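Putative SAM-dependent O-methyltranferase (Podospora anserina, PDB 4YMH) binds S-adenosyl-L-homocysteine and probably transfers methyl groups from S-adenosylmethionine to oxygen atoms of its substrates. Local coordinates at residues Ser55-Thr60 against Ser76-Leu81; Ala82-Thr87 against Asp118-Ile123; Lys206-Leu211 against Val219-Val224. All blocks are in the same frame, centred on the assembly; numbering follows the deposited sequence.

Interaction 1. Residues Ser55-Thr60 against Ser76-Leu81; sequences SWMIFT and SGYSAL. With SAH (S-adenosyl-L-homocysteine), chain E.
The ring of Y78 is the flat group of this contact: M57 reaches it obliquely with the methyl CE, 3.9 Å from CE2, while carboxylate atom O of the bound S-adenosyl-L-homocysteine lies near the ring plane, at its edge. W35 meets the same ring with its plane turned by about 55°, and the phenol OH is hydrogen-bonded to the backbone O of S50. M57 sends CG off on the side opposite its own carbonyl carbon (chi1 -65°), runs straight to SD and then bends at chi3 (-73°), which turns the methyl to the Y78 ring while the sulfur rests on S79, with SD 3.6 Å from S79 CB. That CB is shared, since ligand atom OXT sits 3.5 Å from it on the pocket side. S79 OG accepts a hydrogen bond from the ligand amino N at 3.0 Å and is also bonded to E71, so the serine ties the ligand's amino acid end to the start of helix 78-86. M57 is therefore a second-shell residue, backing two residues of the pocket without touching the ligand itself. With an alanine in place of M57, SD and CE are gone, which would probably open a gap behind S79 CB and leave the flank of the Y78 ring less firmly supported. The contact joins helix 78-86 to helix 51-64; M57 also packs on A82 and W83 one turn further along, and helix 29-41 covers Y78 with L31 and H34.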
# COMPACT_ATOMS: atom_id res chain seq x y z
N SER A 55 -0.08 6.12 11.01
CA SER A 55 -1.14 6.72 10.18
C SER A 55 -1.69 5.71 9.18
O SER A 55 -2.89 5.65 8.94
CB SER A 55 -0.62 7.95 9.46
OG SER A 55 -0.26 8.95 10.41
N TRP A 56 -0.80 4.89 8.61
CA TRP A 56 -1.22 3.87 7.65
C TRP A 56 -2.12 2.81 8.30
O TRP A 56 -3.12 2.39 7.72
CB TRP A 56 0.02 3.21 7.03
CG TRP A 56 -0.23 1.93 6.31
CD1 TRP A 56 -0.90 1.76 5.13
CD2 TRP A 56 0.22 0.63 6.71
NE1 TRP A 56 -0.89 0.43 4.77
CE2 TRP A 56 -0.22 -0.28 5.72
CE3 TRP A 56 0.95 0.15 7.80
CZ2 TRP A 56 0.05 -1.64 5.80
CZ3 TRP A 56 1.22 -1.20 7.87
CH2 TRP A 56 0.77 -2.08 6.88
N MET A 57 -1.76 2.37 9.50
CA MET A 57 -2.55 1.38 10.20
C MET A 57 -3.94 1.93 10.51
O MET A 57 -4.94 1.25 10.29
CB MET A 57 -1.84 0.93 11.49
CG MET A 57 -0.53 0.19 11.22
SD MET A 57 0.30 -0.27 12.75
CE MET A 57 0.91 1.27 13.32
N ILE A 58 -3.99 3.16 11.02
CA ILE A 58 -5.28 3.75 11.37
C ILE A 58 -6.15 3.95 10.11
O ILE A 58 -7.35 3.64 10.12
CB ILE A 58 -5.09 5.10 12.10
CG1 ILE A 58 -4.40 4.85 13.45
CG2 ILE A 58 -6.43 5.78 12.30
CD1 ILE A 58 -4.11 6.10 14.25
N PHE A 59 -5.54 4.46 9.05
CA PHE A 59 -6.26 4.64 7.77
C PHE A 59 -6.82 3.31 7.28
O PHE A 59 -8.00 3.20 6.92
CB PHE A 59 -5.33 5.25 6.71
CG PHE A 59 -6.03 5.59 5.40
CD1 PHE A 59 -6.30 4.61 4.46
CD2 PHE A 59 -6.40 6.91 5.12
CE1 PHE A 59 -6.93 4.93 3.25
CE2 PHE A 59 -7.01 7.23 3.91
CZ PHE A 59 -7.30 6.25 2.99
N THR A 60 -5.96 2.30 7.27
CA THR A 60 -6.33 0.97 6.79
C THR A 60 -7.49 0.38 7.60
O THR A 60 -8.42 -0.20 7.04
CB THR A 60 -5.11 0.03 6.85
OG1 THR A 60 -4.07 0.59 6.04
CG2 THR A 60 -5.45 -1.35 6.33
N SER A 76 5.62 -2.85 22.56
CA SER A 76 5.14 -1.92 23.60
C SER A 76 3.67 -1.53 23.44
O SER A 76 3.15 -0.73 24.22
CB SER A 76 6.00 -0.66 23.63
OG SER A 76 5.57 0.28 22.65
N GLY A 77 2.99 -2.09 22.45
CA GLY A 77 1.57 -1.84 22.24
C GLY A 77 1.23 -0.76 21.22
O GLY A 77 0.06 -0.44 21.02
N TYR A 78 2.24 -0.18 20.58
CA TYR A 78 2.02 0.91 19.61
C TYR A 78 1.08 0.53 18.48
O TYR A 78 0.13 1.27 18.18
CB TYR A 78 3.36 1.37 19.03
CG TYR A 78 3.25 2.41 17.92
CD1 TYR A 78 2.81 3.70 18.20
CD2 TYR A 78 3.59 2.10 16.61
CE1 TYR A 78 2.71 4.65 17.19
CE2 TYR A 78 3.49 3.05 15.59
CZ TYR A 78 3.05 4.32 15.89
OH TYR A 78 2.95 5.28 14.90
N SER A 79 1.32 -0.61 17.83
CA SER A 79 0.47 -0.98 16.70
C SER A 79 -0.91 -1.43 17.19
O SER A 79 -1.91 -1.14 16.55
CB SER A 79 1.12 -2.05 15.80
OG SER A 79 1.50 -3.21 16.51
N ALA A 80 -0.98 -2.09 18.35
CA ALA A 80 -2.28 -2.41 18.94
C ALA A 80 -3.11 -1.15 19.20
O ALA A 80 -4.32 -1.13 18.95
CB ALA A 80 -2.11 -3.21 20.24
N LEU A 81 -2.47 -0.09 19.71
CA LEU A 81 -3.19 1.14 19.98
C LEU A 81 -3.57 1.86 18.67
O LEU A 81 -4.60 2.54 18.62
CB LEU A 81 -2.37 2.07 20.88
CG LEU A 81 -2.22 1.56 22.33
CD1 LEU A 81 -1.20 2.38 23.11
CD2 LEU A 81 -3.57 1.56 23.04
N SAH E . 4.16 -4.49 16.42
CA SAH E . 5.02 -3.63 17.20
CB SAH E . 6.46 -4.12 17.18
CG SAH E . 6.69 -5.63 17.28
SD SAH E . 8.40 -5.99 17.44
C SAH E . 4.98 -2.22 16.67
O SAH E . 5.32 -1.31 17.39
OXT SAH E . 4.63 -2.02 15.52
C5' SAH E . 8.26 -7.73 17.54
C4' SAH E . 7.71 -8.25 18.85
O4' SAH E . 7.46 -9.64 18.75
C3' SAH E . 8.68 -8.10 20.00
O3' SAH E . 8.08 -7.42 21.08
C2' SAH E . 9.03 -9.51 20.39
O2' SAH E . 9.32 -9.66 21.74
C1' SAH E . 7.83 -10.30 19.92
N9 SAH E . 8.14 -11.71 19.62
C8 SAH E . 9.24 -12.20 19.06
N7 SAH E . 9.15 -13.51 18.94
C5 SAH E . 7.99 -13.88 19.40
C6 SAH E . 7.25 -15.13 19.56
N6 SAH E . 7.82 -16.25 19.16
N1 SAH E . 6.03 -15.11 20.08
C2 SAH E . 5.48 -13.96 20.46
N3 SAH E . 6.08 -12.78 20.35
C4 SAH E . 7.31 -12.69 19.84

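Interaction 2. Residues Ala82-Thr87 against Asp118-Ile123; sequences AWYEGT and DRVKLI
Two first torsions bring R119 over Y84: the tyrosine points CG away from its backbone N, and the arginine holds CG between its own N and carbonyl carbon (chi1 68°), from where the chain runs extended to NE and carries the guanidinium over one face of the ring. The two planes are only 17° apart, and NH2 lies 3.2 Å above the tyrosine ring, offset toward the rim, close to CD1 and CE1. In its own plane the guanidinium then spends two N-H groups on the end of helix 78-86. NH2 donates to Y84 O at 2.9 Å, tilted 30° from the carbonyl plane, while T87 N reaches the same oxygen from the opposite face. NH1 donates to T87 OG1 at 2.8 Å, and that hydroxyl in turn donates to W83 O, also at 2.8 Å, passing the grip on to the last turn of the helix. These in-plane bonds probably hold the guanidinium flat over the ring. V120 adds an apolar touch, CG2 lying 3.6 Å from Y84 CD1. A further bond from R119 NH1 goes to A92 O, just before strand 93-98. The contact thus fastens the C-terminal end of helix 78-86 to the start of strand 120-124, an outermost strand of the chain's sheet, which pairs in parallel with strand 93-98.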
# COMPACT_ATOMS: atom_id res chain seq x y z
N ALA A 82 -2.74 1.70 17.63
CA ALA A 82 -3.13 2.22 16.32
C ALA A 82 -4.41 1.54 15.82
O ALA A 82 -5.35 2.22 15.39
CB ALA A 82 -2.00 2.04 15.30
N TRP A 83 -4.45 0.21 15.87
CA TRP A 83 -5.65 -0.53 15.47
C TRP A 83 -6.86 -0.11 16.30
O TRP A 83 -7.98 0.06 15.78
CB TRP A 83 -5.43 -2.05 15.62
CG TRP A 83 -4.28 -2.62 14.81
CD1 TRP A 83 -3.26 -3.40 15.28
CD2 TRP A 83 -4.04 -2.46 13.41
NE1 TRP A 83 -2.40 -3.73 14.26
CE2 TRP A 83 -2.86 -3.16 13.10
CE3 TRP A 83 -4.71 -1.79 12.38
CZ2 TRP A 83 -2.33 -3.21 11.81
CZ3 TRP A 83 -4.19 -1.84 11.10
CH2 TRP A 83 -3.01 -2.55 10.82
N TYR A 84 -6.63 0.03 17.60
CA TYR A 84 -7.65 0.50 18.53
C TYR A 84 -8.23 1.84 18.07
O TYR A 84 -9.46 2.01 17.97
CB TYR A 84 -7.06 0.60 19.95
CG TYR A 84 -8.02 1.12 21.01
CD1 TYR A 84 -8.93 0.27 21.64
CD2 TYR A 84 -8.02 2.46 21.38
CE1 TYR A 84 -9.81 0.74 22.59
CE2 TYR A 84 -8.91 2.95 22.34
CZ TYR A 84 -9.80 2.08 22.94
OH TYR A 84 -10.67 2.55 23.90
N GLU A 85 -7.35 2.79 17.74
CA GLU A 85 -7.81 4.10 17.28
C GLU A 85 -8.61 3.97 15.98
O GLU A 85 -9.60 4.69 15.76
CB GLU A 85 -6.63 5.05 17.08
CG GLU A 85 -5.99 5.59 18.37
CD GLU A 85 -6.86 6.61 19.11
OE1 GLU A 85 -7.95 6.98 18.60
OE2 GLU A 85 -6.44 7.04 20.20
N GLY A 86 -8.17 3.06 15.12
CA GLY A 86 -8.81 2.92 13.82
C GLY A 86 -10.13 2.19 13.86
O GLY A 86 -10.85 2.15 12.86
N THR A 87 -10.46 1.60 15.01
CA THR A 87 -11.73 0.88 15.14
C THR A 87 -12.63 1.37 16.29
O THR A 87 -13.45 0.61 16.81
CB THR A 87 -11.47 -0.62 15.34
OG1 THR A 87 -10.60 -0.81 16.46
CG2 THR A 87 -10.84 -1.22 14.09
N ASP A 118 -12.37 -3.57 27.20
CA ASP A 118 -12.13 -4.99 27.24
C ASP A 118 -11.79 -5.48 25.85
O ASP A 118 -11.29 -6.55 25.69
CB ASP A 118 -13.39 -5.72 27.68
CG ASP A 118 -13.52 -5.79 29.19
OD1 ASP A 118 -13.96 -6.82 29.70
OD2 ASP A 118 -13.19 -4.81 29.88
N ARG A 119 -12.09 -4.69 24.84
CA ARG A 119 -11.90 -5.16 23.45
C ARG A 119 -10.45 -5.37 23.00
O ARG A 119 -10.22 -5.98 21.95
CB ARG A 119 -12.59 -4.22 22.47
CG ARG A 119 -12.02 -2.81 22.31
CD ARG A 119 -12.99 -2.00 21.41
NE ARG A 119 -12.53 -0.65 21.08
CZ ARG A 119 -11.85 -0.32 19.98
NH1 ARG A 119 -11.54 -1.25 19.09
NH2 ARG A 119 -11.47 0.93 19.77
N VAL A 120 -9.47 -4.87 23.76
CA VAL A 120 -8.06 -5.17 23.49
C VAL A 120 -7.60 -6.29 24.41
O VAL A 120 -7.67 -6.17 25.61
CB VAL A 120 -7.16 -3.95 23.69
CG1 VAL A 120 -5.70 -4.33 23.50
CG2 VAL A 120 -7.56 -2.84 22.73
N LYS A 121 -7.13 -7.39 23.83
CA LYS A 121 -6.83 -8.59 24.58
C LYS A 121 -5.40 -9.03 24.29
O LYS A 121 -5.09 -9.41 23.16
CB LYS A 121 -7.83 -9.69 24.20
CG LYS A 121 -7.71 -10.97 25.02
CD LYS A 121 -8.73 -11.99 24.53
CE LYS A 121 -8.71 -13.26 25.38
NZ LYS A 121 -9.73 -14.24 24.92
N LEU A 122 -4.54 -8.95 25.29
CA LEU A 122 -3.15 -9.40 25.13
C LEU A 122 -3.01 -10.83 25.62
O LEU A 122 -3.36 -11.16 26.75
CB LEU A 122 -2.19 -8.48 25.89
CG LEU A 122 -0.71 -8.87 25.88
CD1 LEU A 122 -0.17 -8.95 24.47
CD2 LEU A 122 0.09 -7.87 26.70
N ILE A 123 -2.49 -11.68 24.75
CA ILE A 123 -2.28 -13.08 25.07
C ILE A 123 -0.79 -13.37 25.13
O ILE A 123 -0.04 -13.16 24.16
CB ILE A 123 -2.98 -14.00 24.05
CG1 ILE A 123 -4.49 -13.70 24.06
CG2 ILE A 123 -2.70 -15.47 24.37
CD1 ILE A 123 -5.29 -14.55 23.11

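Interaction 3. Residues Lys206-Leu211 against Val219-Val224; sequences KFSAGL and VLLLPV
Helix 194-212 and strand 217-222, a strand of the sheet that is outermost within this chain, follow each other in sequence and meet here through a small apolar interface in the C-terminal part of the Rossmann-like fold. L211 and V219 carry it, their side chains crossing at about a right angle. L211 CB touches V219 CG2 at 3.8 Å, and the tip of the leucine, CD1, comes to 4.2 Å from V219 CG1, so both methyls of the valine are engaged. V219 has CG1 opposite its backbone N (chi1 180°) and CG2 next to that N, which spreads the two methyls toward different parts of the leucine. L211 also lays CG over one face of the F207 ring, 4.1 Å above its plane, and thereby links the strand contact to an aromatic residue one turn back. One turn earlier in the helix, and further along the strand, S208 OG approaches L221 CD2 at 4.3 Å, a loose van der Waals contact; this hydroxyl is hydrogen-bonded to L204 O within the helix. The inner neighbour of the strand, 228-233, adds T229 and I231 against L211, while helix 150-159 meets it with V154. The second subunit adjoins the contact: its S24 OG is hydrogen-bonded to L221 N, and its Y19 packs on S208 and L221. A helix laid against the antiparallel pair that ends the sheet, with strand order 3-2-1-4-5-7-6, is the class I methyltransferase arrangement.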
# COMPACT_ATOMS: atom_id res chain seq x y z
N LYS A 206 12.95 -17.35 2.29
CA LYS A 206 12.27 -18.64 2.23
C LYS A 206 10.74 -18.50 2.41
O LYS A 206 9.95 -19.15 1.72
CB LYS A 206 12.83 -19.59 3.30
CG LYS A 206 14.26 -20.05 3.00
CD LYS A 206 14.69 -21.13 3.98
CE LYS A 206 16.06 -21.70 3.62
NZ LYS A 206 17.16 -20.77 4.01
N PHE A 207 10.34 -17.64 3.35
CA PHE A 207 8.94 -17.32 3.61
C PHE A 207 8.24 -16.85 2.33
O PHE A 207 7.21 -17.42 1.89
CB PHE A 207 8.85 -16.24 4.69
CG PHE A 207 7.49 -15.59 4.83
CD1 PHE A 207 6.39 -16.32 5.27
CD2 PHE A 207 7.31 -14.23 4.56
CE1 PHE A 207 5.13 -15.71 5.42
CE2 PHE A 207 6.06 -13.63 4.69
CZ PHE A 207 4.97 -14.37 5.13
N SER A 208 8.85 -15.84 1.71
CA SER A 208 8.30 -15.22 0.50
C SER A 208 8.17 -16.22 -0.64
O SER A 208 7.16 -16.24 -1.33
CB SER A 208 9.17 -14.05 0.04
OG SER A 208 9.18 -13.03 1.01
N ALA A 209 9.18 -17.07 -0.83
CA ALA A 209 9.12 -18.07 -1.89
C ALA A 209 8.03 -19.11 -1.60
O ALA A 209 7.35 -19.58 -2.51
CB ALA A 209 10.47 -18.75 -2.07
N GLY A 210 7.87 -19.45 -0.33
CA GLY A 210 6.86 -20.41 0.06
C GLY A 210 5.43 -19.93 -0.20
O GLY A 210 4.56 -20.73 -0.55
N LEU A 211 5.19 -18.64 0.01
CA LEU A 211 3.86 -18.10 -0.27
C LEU A 211 3.46 -18.31 -1.72
O LEU A 211 2.29 -18.55 -2.02
CB LEU A 211 3.80 -16.62 0.07
CG LEU A 211 3.97 -16.24 1.53
CD1 LEU A 211 3.82 -14.72 1.67
CD2 LEU A 211 3.00 -16.99 2.46
N VAL A 219 -0.81 -13.16 -3.39
CA VAL A 219 0.26 -12.47 -2.68
C VAL A 219 0.72 -11.21 -3.40
O VAL A 219 0.89 -11.20 -4.63
CB VAL A 219 1.49 -13.39 -2.48
CG1 VAL A 219 2.60 -12.65 -1.73
CG2 VAL A 219 1.09 -14.68 -1.77
N LEU A 220 0.92 -10.15 -2.63
CA LEU A 220 1.56 -8.95 -3.17
C LEU A 220 2.61 -8.47 -2.20
O LEU A 220 2.27 -8.06 -1.08
CB LEU A 220 0.55 -7.84 -3.42
CG LEU A 220 1.21 -6.53 -3.86
CD1 LEU A 220 1.83 -6.74 -5.26
CD2 LEU A 220 0.19 -5.39 -3.89
N LEU A 221 3.86 -8.50 -2.63
CA LEU A 221 4.95 -7.98 -1.82
C LEU A 221 5.15 -6.52 -2.20
O LEU A 221 5.73 -6.20 -3.23
CB LEU A 221 6.24 -8.79 -2.03
CG LEU A 221 7.47 -8.33 -1.24
CD1 LEU A 221 7.14 -7.93 0.20
CD2 LEU A 221 8.59 -9.41 -1.26
N LEU A 222 4.59 -5.66 -1.36
CA LEU A 222 4.57 -4.21 -1.56
C LEU A 222 5.85 -3.53 -1.09
O LEU A 222 6.22 -3.64 0.10
CB LEU A 222 3.36 -3.63 -0.83
CG LEU A 222 2.74 -2.35 -1.36
CD1 LEU A 222 2.31 -2.56 -2.80
CD2 LEU A 222 1.56 -1.95 -0.49
N PRO A 223 6.54 -2.82 -2.01
CA PRO A 223 7.81 -2.19 -1.65
C PRO A 223 7.58 -0.86 -0.92
O PRO A 223 7.92 0.22 -1.43
CB PRO A 223 8.50 -1.98 -3.00
CG PRO A 223 7.35 -1.74 -3.95
CD PRO A 223 6.20 -2.62 -3.44
N VAL A 224 6.97 -0.95 0.25
CA VAL A 224 6.68 0.21 1.09
C VAL A 224 7.23 -0.08 2.49
O VAL A 224 7.27 -1.23 2.91
CB VAL A 224 5.15 0.52 1.11
CG1 VAL A 224 4.39 -0.52 1.93
CG2 VAL A 224 4.85 1.97 1.57

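From the N terminus the three contacts come one after another, none nested and none crossing. Interaction 1 opens on helix 51-64 and closes across strand 68-72 onto the start of helix 78-86, beside the bound ligand. Interaction 2 opens on the same helix further along and closes, across strand 93-98 and helix 101-114, on strand 120-124. The two touch directly and share helix 78-86. Interaction 3 closes the short connection from helix 194-212 to strand 217-222, on the opposite side of the chain's centre. Interactions 2 and 3 fasten helices to the two strands of one sheet that are outermost within this chain, and interactions 1 and 3 both meet the second subunit.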